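Local coordinates for extracellular solute-binding protein family 1 (Alicyclobacillus acidocaldarius subsp. acidocaldarius, PDB 4OVJ) that probably captures a solute outside the cell and hands it to an ABC transporter, as periplasmic-binding-protein relatives do, at residues A[181-186]-A[216-221]; A[190-195]-A[211-216]; A[205-210]-A[403-408]. One frame throughout, in Å; residues are numbered along the deposited sequence. Where two conformers were deposited one is given.

Contact 1: A[181-186]-A[216-221]; sequences DDESWQ and SYLNYW. With SO4 (sulfate ion), chain B.
Glu183 lays its aliphatic chain across one face of the Trp221 indole, with CG 3.5 Å from the centroid of the five-membered ring and 22° off the ring normal, a CH-pi contact. The protein belongs to the solute-binding family 1, of periplasmic-binding-protein fold, and here the loop leading into helix 185-194 is pressed on helix 211-226. The Glu183 chain runs extended past CG and slides along the indole in the opposite direction, so that the carboxylate lies almost parallel to the ring, the planes 12° apart. Farther along the same face sits the backbone N of Asp182, 3.6 Å from Trp221 CZ3, while Tyr220 CD2 lies over the opposite face, near its rim. Asp182 is the centre of an inverse gamma turn, and its OD2 accepts a bond from Leu258 N.

The acid ends crowd together: Asp181 OD1 and Glu183 OE1 are 2.5 Å apart, close enough that one of the groups probably holds a proton. Arg225 forms salt bridges to Asp181 OD2 and Glu183 OE1, which would offset the remaining charge. Glu183 OE2 instead faces a water that donates to it and to Leu218 O, tying the loop to the helix backbone.

Tyr217, its CG anti to the backbone N (chi1 170°), brings its hydroxyl up to the loop, OH lying 3.1 Å from Glu183 CA, a packing contact; the hydroxyl is hydrogen-bonded to Thr187 OG1. Ser184 is the N-cap of helix 185-194, its OG accepting from Thr187 N. On the side turned from helix 211-226, that OG faces a sulfate ion, probably from the crystallisation liquor and also held by Tyr139 and Trp260, with Ser184 OG 2.9 Å from sulfate O4.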
loop_
_atom_site.group_PDB
_atom_site.type_symbol
_atom_site.label_atom_id
_atom_site.label_comp_id
_atom_site.label_asym_id
_atom_site.label_seq_id
_atom_site.Cartn_x
_atom_site.Cartn_y
_atom_site.Cartn_z
ATOM N N ASP A 181 6.710 -9.561 -16.175
ATOM C CA ASP A 181 5.310 -9.862 -16.425
ATOM C C ASP A 181 4.611 -9.660 -15.086
ATOM O O ASP A 181 4.603 -10.550 -14.238
ATOM C CB ASP A 181 5.164 -11.289 -16.955
ATOM C CG ASP A 181 3.738 -11.640 -17.330
ATOM O OD1 ASP A 181 2.811 -10.909 -16.884
ATOM O OD2 ASP A 181 3.549 -12.654 -18.062
ATOM N N ASP A 182 4.042 -8.467 -14.902
ATOM C CA ASP A 182 3.590 -8.009 -13.591
ATOM C C ASP A 182 2.107 -8.283 -13.374
ATOM O O ASP A 182 1.318 -7.395 -13.032
ATOM C CB ASP A 182 3.945 -6.532 -13.417
ATOM C CG ASP A 182 5.423 -6.330 -13.233
ATOM O OD1 ASP A 182 6.002 -7.051 -12.402
ATOM O OD2 ASP A 182 6.025 -5.459 -13.907
ATOM N N GLU A 183 1.748 -9.539 -13.578
ATOM C CA GLU A 183 0.401 -10.008 -13.324
ATOM C C GLU A 183 0.292 -10.615 -11.932
ATOM O O GLU A 183 1.018 -11.539 -11.572
ATOM C CB GLU A 183 -0.029 -11.030 -14.354
ATOM C CG GLU A 183 -0.249 -10.435 -15.738
ATOM C CD GLU A 183 -0.436 -11.514 -16.786
ATOM O OE1 GLU A 183 0.584 -11.992 -17.335
ATOM O OE2 GLU A 183 -1.601 -11.884 -17.058
ATOM N N SER A 184 -0.658 -10.096 -11.186
ATOM C CA SER A 184 -0.960 -10.554 -9.845
ATOM C C SER A 184 -2.371 -10.110 -9.551
ATOM O O SER A 184 -2.925 -9.236 -10.237
ATOM C CB SER A 184 -0.008 -9.934 -8.820
ATOM O OG SER A 184 -0.239 -8.534 -8.668
ATOM N N TRP A 185 -2.941 -10.683 -8.511
ATOM C CA TRP A 185 -4.292 -10.326 -8.098
ATOM C C TRP A 185 -4.404 -8.831 -7.825
ATOM O O TRP A 185 -5.374 -8.189 -8.251
ATOM C CB TRP A 185 -4.626 -11.137 -6.868
ATOM C CG TRP A 185 -5.989 -11.042 -6.269
ATOM C CD1 TRP A 185 -6.258 -10.858 -4.954
ATOM C CD2 TRP A 185 -7.258 -11.238 -6.911
ATOM N NE1 TRP A 185 -7.600 -10.895 -4.733
ATOM C CE2 TRP A 185 -8.246 -11.132 -5.912
ATOM C CE3 TRP A 185 -7.658 -11.469 -8.226
ATOM C CZ2 TRP A 185 -9.621 -11.243 -6.189
ATOM C CZ3 TRP A 185 -9.011 -11.603 -8.502
ATOM C CH2 TRP A 185 -9.977 -11.491 -7.485
ATOM N N GLN A 186 -3.409 -8.250 -7.156
ATOM C CA GLN A 186 -3.516 -6.836 -6.840
ATOM C C GLN A 186 -3.230 -5.924 -8.044
ATOM O O GLN A 186 -3.840 -4.857 -8.155
ATOM C CB GLN A 186 -2.687 -6.477 -5.601
ATOM C CG GLN A 186 -3.164 -7.165 -4.311
ATOM C CD GLN A 186 -4.609 -6.854 -3.937
ATOM O OE1 GLN A 186 -5.138 -5.795 -4.267
ATOM N NE2 GLN A 186 -5.256 -7.784 -3.242
ATOM N N SER A 216 -9.334 -8.984 -20.906
ATOM C CA SER A 216 -8.584 -7.894 -21.550
ATOM C C SER A 216 -7.229 -7.682 -20.852
ATOM O O SER A 216 -6.211 -7.426 -21.504
ATOM C CB SER A 216 -9.408 -6.605 -21.637
ATOM O OG SER A 216 -9.664 -6.058 -20.359
ATOM N N TYR A 217 -7.214 -7.829 -19.531
ATOM C CA TYR A 217 -5.963 -7.751 -18.764
ATOM C C TYR A 217 -5.030 -8.883 -19.154
ATOM O O TYR A 217 -3.849 -8.676 -19.464
ATOM C CB TYR A 217 -6.307 -7.828 -17.288
ATOM C CG TYR A 217 -5.191 -8.004 -16.295
ATOM C CD1 TYR A 217 -4.525 -6.919 -15.764
ATOM C CD2 TYR A 217 -4.875 -9.255 -15.809
ATOM C CE1 TYR A 217 -3.543 -7.069 -14.802
ATOM C CE2 TYR A 217 -3.900 -9.423 -14.850
ATOM C CZ TYR A 217 -3.240 -8.321 -14.345
ATOM O OH TYR A 217 -2.300 -8.489 -13.370
ATOM N N LEU A 218 -5.556 -10.094 -19.158
ATOM C CA LEU A 218 -4.731 -11.246 -19.513
ATOM C C LEU A 218 -4.177 -11.133 -20.938
ATOM O O LEU A 218 -3.019 -11.472 -21.185
ATOM C CB LEU A 218 -5.518 -12.536 -19.345
ATOM C CG LEU A 218 -5.939 -12.898 -17.921
ATOM C CD1 LEU A 218 -6.872 -14.090 -18.000
ATOM C CD2 LEU A 218 -4.760 -13.185 -17.007
ATOM N N ASN A 219 -5.005 -10.656 -21.867
ATOM C CA ASN A 219 -4.582 -10.482 -23.260
ATOM C C ASN A 219 -3.517 -9.441 -23.423
ATOM O O ASN A 219 -2.632 -9.593 -24.271
ATOM C CB ASN A 219 -5.762 -10.127 -24.151
ATOM C CG ASN A 219 -6.536 -11.350 -24.595
ATOM O OD1 ASN A 219 -5.977 -12.440 -24.685
ATOM N ND2 ASN A 219 -7.820 -11.174 -24.888
ATOM N N TYR A 220 -3.596 -8.381 -22.621
ATOM C CA TYR A 220 -2.593 -7.329 -22.662
ATOM C C TYR A 220 -1.218 -7.913 -22.401
ATOM O O TYR A 220 -0.296 -7.718 -23.186
ATOM C CB TYR A 220 -2.902 -6.246 -21.632
ATOM C CG TYR A 220 -1.872 -5.145 -21.580
ATOM C CD1 TYR A 220 -1.893 -4.120 -22.509
ATOM C CD2 TYR A 220 -0.868 -5.139 -20.610
ATOM C CE1 TYR A 220 -0.952 -3.116 -22.480
ATOM C CE2 TYR A 220 0.072 -4.123 -20.566
ATOM C CZ TYR A 220 0.023 -3.111 -21.507
ATOM O OH TYR A 220 0.946 -2.095 -21.481
ATOM N N TRP A 221 -1.096 -8.668 -21.315
ATOM C CA TRP A 221 0.199 -9.266 -20.971
ATOM C C TRP A 221 0.581 -10.395 -21.923
ATOM O O TRP A 221 1.754 -10.540 -22.261
ATOM C CB TRP A 221 0.216 -9.746 -19.522
ATOM C CG TRP A 221 0.062 -8.601 -18.565
ATOM C CD1 TRP A 221 -1.088 -8.194 -17.955
ATOM C CD2 TRP A 221 1.079 -7.681 -18.160
ATOM N NE1 TRP A 221 -0.846 -7.081 -17.187
ATOM C CE2 TRP A 221 0.481 -6.755 -17.287
ATOM C CE3 TRP A 221 2.448 -7.562 -18.440
ATOM C CZ2 TRP A 221 1.196 -5.720 -16.693
ATOM C CZ3 TRP A 221 3.159 -6.529 -17.853
ATOM C CH2 TRP A 221 2.534 -5.630 -16.985
HETATM S S SO4 B . 1.613 -7.533 -5.719
HETATM O O1 SO4 B . 1.273 -8.953 -5.935
HETATM O O2 SO4 B . 0.815 -6.955 -4.607
HETATM O O3 SO4 B . 3.038 -7.429 -5.345
HETATM O O4 SO4 B . 1.378 -6.799 -6.979
HETATM O O HOH W 1 -1.645 -13.182 -19.503
#

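Contact 2: A[190-195]-A[211-216]; sequences YWARQH and ESTLVS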
loop_
_atom_site.group_PDB
_atom_site.type_symbol
_atom_site.label_atom_id
_atom_site.label_comp_id
_atom_site.label_asym_id
_atom_site.label_seq_id
_atom_site.Cartn_x
_atom_site.Cartn_y
_atom_site.Cartn_z
ATOM N N TYR A 190 -6.004 -3.087 -9.761
ATOM C CA TYR A 190 -5.760 -1.782 -10.368
ATOM C C TYR A 190 -6.458 -1.657 -11.729
ATOM O O TYR A 190 -7.205 -0.714 -11.964
ATOM C CB TYR A 190 -4.249 -1.561 -10.476
ATOM C CG TYR A 190 -3.824 -0.293 -11.161
ATOM C CD1 TYR A 190 -3.830 0.925 -10.495
ATOM C CD2 TYR A 190 -3.398 -0.316 -12.483
ATOM C CE1 TYR A 190 -3.434 2.085 -11.146
ATOM C CE2 TYR A 190 -3.007 0.834 -13.133
ATOM C CZ TYR A 190 -3.016 2.027 -12.458
ATOM O OH TYR A 190 -2.633 3.167 -13.104
ATOM N N TRP A 191 -6.266 -2.645 -12.591
ATOM C CA TRP A 191 -6.954 -2.732 -13.882
ATOM C C TRP A 191 -8.470 -2.744 -13.744
ATOM O O TRP A 191 -9.166 -2.023 -14.454
ATOM C CB TRP A 191 -6.473 -3.997 -14.611
ATOM C CG TRP A 191 -7.030 -4.224 -15.989
ATOM C CD1 TRP A 191 -8.221 -4.791 -16.302
ATOM C CD2 TRP A 191 -6.380 -3.940 -17.233
ATOM N NE1 TRP A 191 -8.366 -4.867 -17.666
ATOM C CE2 TRP A 191 -7.246 -4.358 -18.261
ATOM C CE3 TRP A 191 -5.133 -3.400 -17.575
ATOM C CZ2 TRP A 191 -6.917 -4.237 -19.614
ATOM C CZ3 TRP A 191 -4.808 -3.268 -18.932
ATOM C CH2 TRP A 191 -5.699 -3.680 -19.923
ATOM N N ALA A 192 -8.976 -3.563 -12.832
ATOM C CA ALA A 192 -10.410 -3.653 -12.627
ATOM C C ALA A 192 -10.974 -2.301 -12.235
ATOM O O ALA A 192 -12.006 -1.891 -12.759
ATOM C CB ALA A 192 -10.751 -4.677 -11.571
ATOM N N ARG A 193 -10.295 -1.613 -11.324
ATOM C CA ARG A 193 -10.753 -0.291 -10.870
ATOM C C ARG A 193 -10.793 0.714 -12.027
ATOM O O ARG A 193 -11.709 1.531 -12.114
ATOM C CB ARG A 193 -9.883 0.218 -9.730
ATOM C CG ARG A 193 -10.192 -0.442 -8.386
ATOM C CD ARG A 193 -9.072 -0.213 -7.386
ATOM N NE ARG A 193 -8.692 1.204 -7.243
ATOM C CZ ARG A 193 -9.168 2.074 -6.340
ATOM N NH1 ARG A 193 -10.088 1.731 -5.444
ATOM N NH2 ARG A 193 -8.718 3.324 -6.336
ATOM N N GLN A 194 -9.826 0.621 -12.942
ATOM C CA GLN A 194 -9.832 1.480 -14.131
ATOM C C GLN A 194 -11.047 1.244 -15.024
ATOM O O GLN A 194 -11.450 2.128 -15.775
ATOM C CB GLN A 194 -8.588 1.277 -14.966
ATOM C CG GLN A 194 -7.303 1.605 -14.269
ATOM C CD GLN A 194 -6.109 1.297 -15.128
ATOM O OE1 GLN A 194 -6.031 0.229 -15.742
ATOM N NE2 GLN A 194 -5.190 2.246 -15.217
ATOM N N HIS A 195 -11.595 0.034 -14.966
ATOM C CA HIS A 195 -12.763 -0.340 -15.745
ATOM C C HIS A 195 -14.062 -0.201 -14.970
ATOM O O HIS A 195 -15.082 -0.756 -15.372
ATOM C CB HIS A 195 -12.576 -1.756 -16.287
ATOM C CG HIS A 195 -11.516 -1.824 -17.334
ATOM N ND1 HIS A 195 -10.172 -1.799 -17.040
ATOM C CD2 HIS A 195 -11.608 -1.823 -18.683
ATOM C CE1 HIS A 195 -9.477 -1.819 -18.163
ATOM N NE2 HIS A 195 -10.327 -1.833 -19.173
ATOM N N GLU A 211 -15.966 -11.017 -16.711
ATOM C CA GLU A 211 -15.009 -11.827 -17.451
ATOM C C GLU A 211 -14.231 -11.009 -18.476
ATOM O O GLU A 211 -13.021 -11.182 -18.613
ATOM C CB GLU A 211 -15.721 -12.988 -18.128
ATOM C CG GLU A 211 -14.791 -14.015 -18.725
ATOM C CD GLU A 211 -15.560 -15.168 -19.316
ATOM O OE1 GLU A 211 -16.298 -15.834 -18.557
ATOM O OE2 GLU A 211 -15.442 -15.398 -20.532
ATOM N N SER A 212 -14.935 -10.132 -19.174
ATOM C CA SER A 212 -14.343 -9.275 -20.185
ATOM C C SER A 212 -13.167 -8.466 -19.640
ATOM O O SER A 212 -12.117 -8.354 -20.268
ATOM C CB SER A 212 -15.414 -8.324 -20.699
ATOM O OG SER A 212 -14.963 -7.674 -21.850
ATOM N N THR A 213 -13.359 -7.901 -18.458
ATOM C CA THR A 213 -12.325 -7.093 -17.808
ATOM C C THR A 213 -11.069 -7.915 -17.508
ATOM O O THR A 213 -9.942 -7.462 -17.729
ATOM C CB THR A 213 -12.884 -6.521 -16.517
ATOM O OG1 THR A 213 -14.026 -5.720 -16.841
ATOM C CG2 THR A 213 -11.832 -5.698 -15.771
ATOM N N LEU A 214 -11.263 -9.133 -17.022
ATOM C CA LEU A 214 -10.129 -10.003 -16.733
ATOM C C LEU A 214 -9.462 -10.492 -18.017
ATOM O O LEU A 214 -8.248 -10.504 -18.112
ATOM C CB LEU A 214 -10.541 -11.181 -15.862
ATOM C CG LEU A 214 -9.476 -12.224 -15.527
ATOM C CD1 LEU A 214 -8.239 -11.563 -14.950
ATOM C CD2 LEU A 214 -10.079 -13.220 -14.546
ATOM N N VAL A 215 -10.254 -10.869 -19.014
ATOM C CA VAL A 215 -9.679 -11.330 -20.277
ATOM C C VAL A 215 -8.869 -10.227 -20.969
ATOM O O VAL A 215 -7.810 -10.503 -21.533
ATOM C CB VAL A 215 -10.755 -11.908 -21.222
ATOM C CG1 VAL A 215 -10.167 -12.208 -22.595
ATOM C CG2 VAL A 215 -11.317 -13.184 -20.623
ATOM N N SER A 216 -9.334 -8.984 -20.906
ATOM C CA SER A 216 -8.584 -7.894 -21.550
ATOM C C SER A 216 -7.229 -7.682 -20.852
ATOM O O SER A 216 -6.211 -7.426 -21.504
ATOM C CB SER A 216 -9.408 -6.605 -21.637
ATOM O OG SER A 216 -9.664 -6.058 -20.359
#
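Trp191 is the first residue of segment 190-195 to touch the other helix, and it carries the polar part of the contact. Its CG is anti to the backbone N, which directs the indole at helix 211-226 with the pyrrole N-H leading. Trp191 NE1 lies 3.0 Å from Thr213 O, but the angle at the hydrogen is 121°, so this hydrogen bond is bent and weak. The same carbonyl accepts a second bond, from Ser216 OG one turn later, and that hydroxyl sits at the indole edge, near its plane, 3.4 Å from Trp191 CZ2.

Next, Ala192 offers backbone rather than side chain: its CA is 4.0 Å from Thr213 CG2. That methyl is anti to the backbone N of Thr213 and fits between Trp191 CD1, Ala192 and His195, while Thr213 OG1 is hydrogen-bonded to Gln197.

His195, the first residue to leave helical geometry, closes the methyl's site with CB 4.0 Å from Thr213 CG2. Its ring folds back over the indole, CE1 3.2 Å above the Trp191 plane near the rim. A nearly straight bond (170°) from His195 ND1 to Trp191 O, 2.8 Å long, fixes the imidazole's rotation.

The axes of segments 190-194 and 211-216 come within 9.9 Å at 127°, an oblique helix-helix packing between the successive helices 185-194 and 211-226 of an alpha/beta solute-binding fold.

Contact 3: A[205-210]-A[403-408]; sequences TKLGFT and EQFMQE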
loop_
_atom_site.group_PDB
_atom_site.type_symbol
_atom_site.label_atom_id
_atom_site.label_comp_id
_atom_site.label_asym_id
_atom_site.label_seq_id
_atom_site.Cartn_x
_atom_site.Cartn_y
_atom_site.Cartn_z
ATOM N N THR A 205 -19.314 -10.599 -1.145
ATOM C CA THR A 205 -20.137 -11.788 -1.406
ATOM C C THR A 205 -19.947 -12.352 -2.816
ATOM O O THR A 205 -20.341 -13.486 -3.095
ATOM C CB THR A 205 -21.646 -11.521 -1.193
ATOM O OG1 THR A 205 -22.105 -10.493 -2.085
ATOM C CG2 THR A 205 -21.918 -11.118 0.255
ATOM N N LYS A 206 -19.368 -11.553 -3.706
ATOM C CA LYS A 206 -19.006 -12.039 -5.029
ATOM C C LYS A 206 -17.900 -11.180 -5.622
ATOM O O LYS A 206 -17.553 -10.136 -5.073
ATOM C CB LYS A 206 -20.210 -12.085 -5.967
ATOM C CG LYS A 206 -21.121 -10.888 -5.944
ATOM C CD LYS A 206 -22.283 -11.029 -6.927
ATOM C CE LYS A 206 -23.188 -12.196 -6.563
ATOM N NZ LYS A 206 -24.528 -12.068 -7.194
ATOM N N LEU A 207 -17.346 -11.641 -6.733
ATOM C CA LEU A 207 -16.343 -10.867 -7.446
ATOM C C LEU A 207 -17.012 -9.619 -7.988
ATOM O O LEU A 207 -18.198 -9.634 -8.319
ATOM C CB LEU A 207 -15.729 -11.684 -8.573
ATOM C CG LEU A 207 -14.958 -12.931 -8.127
ATOM C CD1 LEU A 207 -14.459 -13.676 -9.343
ATOM C CD2 LEU A 207 -13.790 -12.566 -7.223
ATOM N N GLY A 208 -16.243 -8.543 -8.074
ATOM C CA GLY A 208 -16.772 -7.253 -8.481
ATOM C C GLY A 208 -16.424 -6.841 -9.895
ATOM O O GLY A 208 -16.525 -5.663 -10.233
ATOM N N PHE A 209 -16.000 -7.792 -10.719
ATOM C CA PHE A 209 -15.621 -7.505 -12.098
ATOM C C PHE A 209 -16.189 -8.565 -13.027
ATOM O O PHE A 209 -16.621 -9.630 -12.587
ATOM C CB PHE A 209 -14.100 -7.471 -12.238
ATOM C CG PHE A 209 -13.445 -8.765 -11.863
ATOM C CD1 PHE A 209 -13.244 -9.766 -12.811
ATOM C CD2 PHE A 209 -13.066 -9.005 -10.546
ATOM C CE1 PHE A 209 -12.661 -10.965 -12.456
ATOM C CE2 PHE A 209 -12.470 -10.198 -10.192
ATOM C CZ PHE A 209 -12.275 -11.182 -11.149
ATOM N N THR A 210 -16.155 -8.267 -14.321
ATOM C CA THR A 210 -16.687 -9.161 -15.343
ATOM C C THR A 210 -15.575 -9.951 -16.024
ATOM O O THR A 210 -14.398 -9.596 -15.965
ATOM C CB THR A 210 -17.406 -8.368 -16.434
ATOM O OG1 THR A 210 -16.470 -7.501 -17.078
ATOM C CG2 THR A 210 -18.553 -7.552 -15.854
ATOM N N GLU A 403 -12.695 -17.757 -16.970
ATOM C CA GLU A 403 -13.945 -18.448 -16.628
ATOM C C GLU A 403 -13.792 -19.396 -15.460
ATOM O O GLU A 403 -14.607 -19.399 -14.540
ATOM C CB GLU A 403 -14.495 -19.216 -17.828
ATOM C CG GLU A 403 -15.415 -18.350 -18.646
ATOM C CD GLU A 403 -16.532 -19.106 -19.339
ATOM O OE1 GLU A 403 -16.345 -20.298 -19.661
ATOM O OE2 GLU A 403 -17.597 -18.483 -19.567
ATOM N N GLN A 404 -12.730 -20.189 -15.504
ATOM C CA GLN A 404 -12.452 -21.183 -14.479
ATOM C C GLN A 404 -12.176 -20.519 -13.133
ATOM O O GLN A 404 -12.765 -20.892 -12.114
ATOM C CB GLN A 404 -11.255 -22.041 -14.912
ATOM C CG GLN A 404 -10.956 -23.221 -14.006
ATOM C CD GLN A 404 -10.045 -24.249 -14.664
ATOM O OE1 GLN A 404 -8.822 -24.133 -14.609
ATOM N NE2 GLN A 404 -10.640 -25.269 -15.281
ATOM N N PHE A 405 -11.303 -19.518 -13.138
ATOM C CA PHE A 405 -10.963 -18.806 -11.910
ATOM C C PHE A 405 -12.182 -18.150 -11.261
ATOM O O PHE A 405 -12.343 -18.210 -10.048
ATOM C CB PHE A 405 -9.877 -17.741 -12.133
ATOM C CG PHE A 405 -9.787 -16.758 -11.001
ATOM C CD1 PHE A 405 -9.149 -17.109 -9.821
ATOM C CD2 PHE A 405 -10.398 -15.513 -11.085
ATOM C CE1 PHE A 405 -9.093 -16.234 -8.753
ATOM C CE2 PHE A 405 -10.347 -14.633 -10.018
ATOM C CZ PHE A 405 -9.692 -14.994 -8.852
HETATM N N MSE A 406 -13.016 -17.509 -12.078
HETATM C CA MSE A 406 -14.163 -16.744 -11.581
HETATM C C MSE A 406 -15.218 -17.647 -11.017
HETATM O O MSE A 406 -15.798 -17.336 -9.974
HETATM C CB MSE A 406 -14.753 -15.896 -12.694
HETATM C CG MSE A 406 -13.838 -14.717 -12.973
HETATM SE SE MSE A 406 -14.553 -13.636 -14.437
HETATM C CE MSE A 406 -16.019 -12.827 -13.389
ATOM N N GLN A 407 -15.477 -18.772 -11.681
ATOM C CA GLN A 407 -16.460 -19.736 -11.179
ATOM C C GLN A 407 -16.007 -20.251 -9.812
ATOM O O GLN A 407 -16.789 -20.298 -8.862
ATOM C CB GLN A 407 -16.616 -20.905 -12.157
ATOM C CG GLN A 407 -17.710 -21.893 -11.782
ATOM C CD GLN A 407 -17.644 -23.176 -12.594
ATOM O OE1 GLN A 407 -16.606 -23.522 -13.173
ATOM N NE2 GLN A 407 -18.757 -23.902 -12.628
ATOM N N GLU A 408 -14.729 -20.608 -9.723
ATOM C CA GLU A 408 -14.135 -21.113 -8.487
ATOM C C GLU A 408 -14.235 -20.112 -7.339
ATOM O O GLU A 408 -14.699 -20.458 -6.248
ATOM C CB GLU A 408 -12.675 -21.498 -8.738
ATOM C CG GLU A 408 -11.883 -21.884 -7.498
ATOM C CD GLU A 408 -10.575 -22.607 -7.813
ATOM O OE1 GLU A 408 -9.880 -23.008 -6.852
ATOM O OE2 GLU A 408 -10.235 -22.776 -9.007
#
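The tight part of this contact is a hydrophobic cluster in which Met406, a selenomethionine in the crystal, meets Leu207 and Phe209. Leu207 points at helix 398-414 and sets CD1 against the helix surface, 3.8 Å from Met406 CA and just as close to Met406 CG. Met406 keeps CG anti to its carbonyl carbon, then bends at chi3 (74°), so its end meets Phe209 tip to tip. The SE is 5.0 Å from the Phe209 centroid and 62° off the normal, an oblique Met-aromatic contact; CE carries on to Phe209 O, 3.4 Å away. Phe209 itself takes the crowded position between backbone N and carbonyl carbon (chi1 60°). The two phenyl side chains cross at about a right angle and touch rim to rim, Phe209 CZ lying 4.1 Å from Phe405 CE2.

Toward Thr210 the packing thins. Its CB is turned away from the helix, and the backbone carbon Thr210 C approaches Met406 CE at 3.9 Å. This exposed residue is the N-cap of helix 211-226, and its OG1 is hydrogen-bonded to Thr213 OG1.

Segment 205-210 lies between helices 185-194 and 398-414: Phe209 meets Phe188 of the first edge-to-face, and Leu207 N bonds to Asn410 OD1 of the second, whose Phe405 packs in turn on Phe384 of helix 377-392.

All three contacts lie on the same side of the chain's centre. Contacts 1 and 2 join the same pair, helices 185-194 and 211-226, with centres about 9 Å apart; they share Ser216, and contact 2 is nested inside the loop closed by contact 1. Contact 3 takes the link between those helices, strand 207-208, and adds helix 398-414 from near the C-terminus, so its segments alternate with those of the others. It lies about 12 Å from contact 2 and about 16 Å from contact 1, centre to centre. Trp185 bridges to it, CZ3 3.5 Å from Phe405 CZ, as does Leu214, whose CD2 is 4.0 Å from Phe209 CE1. Two neighbouring helices, their connecting segment and a helix from near the C-terminus thus pack together.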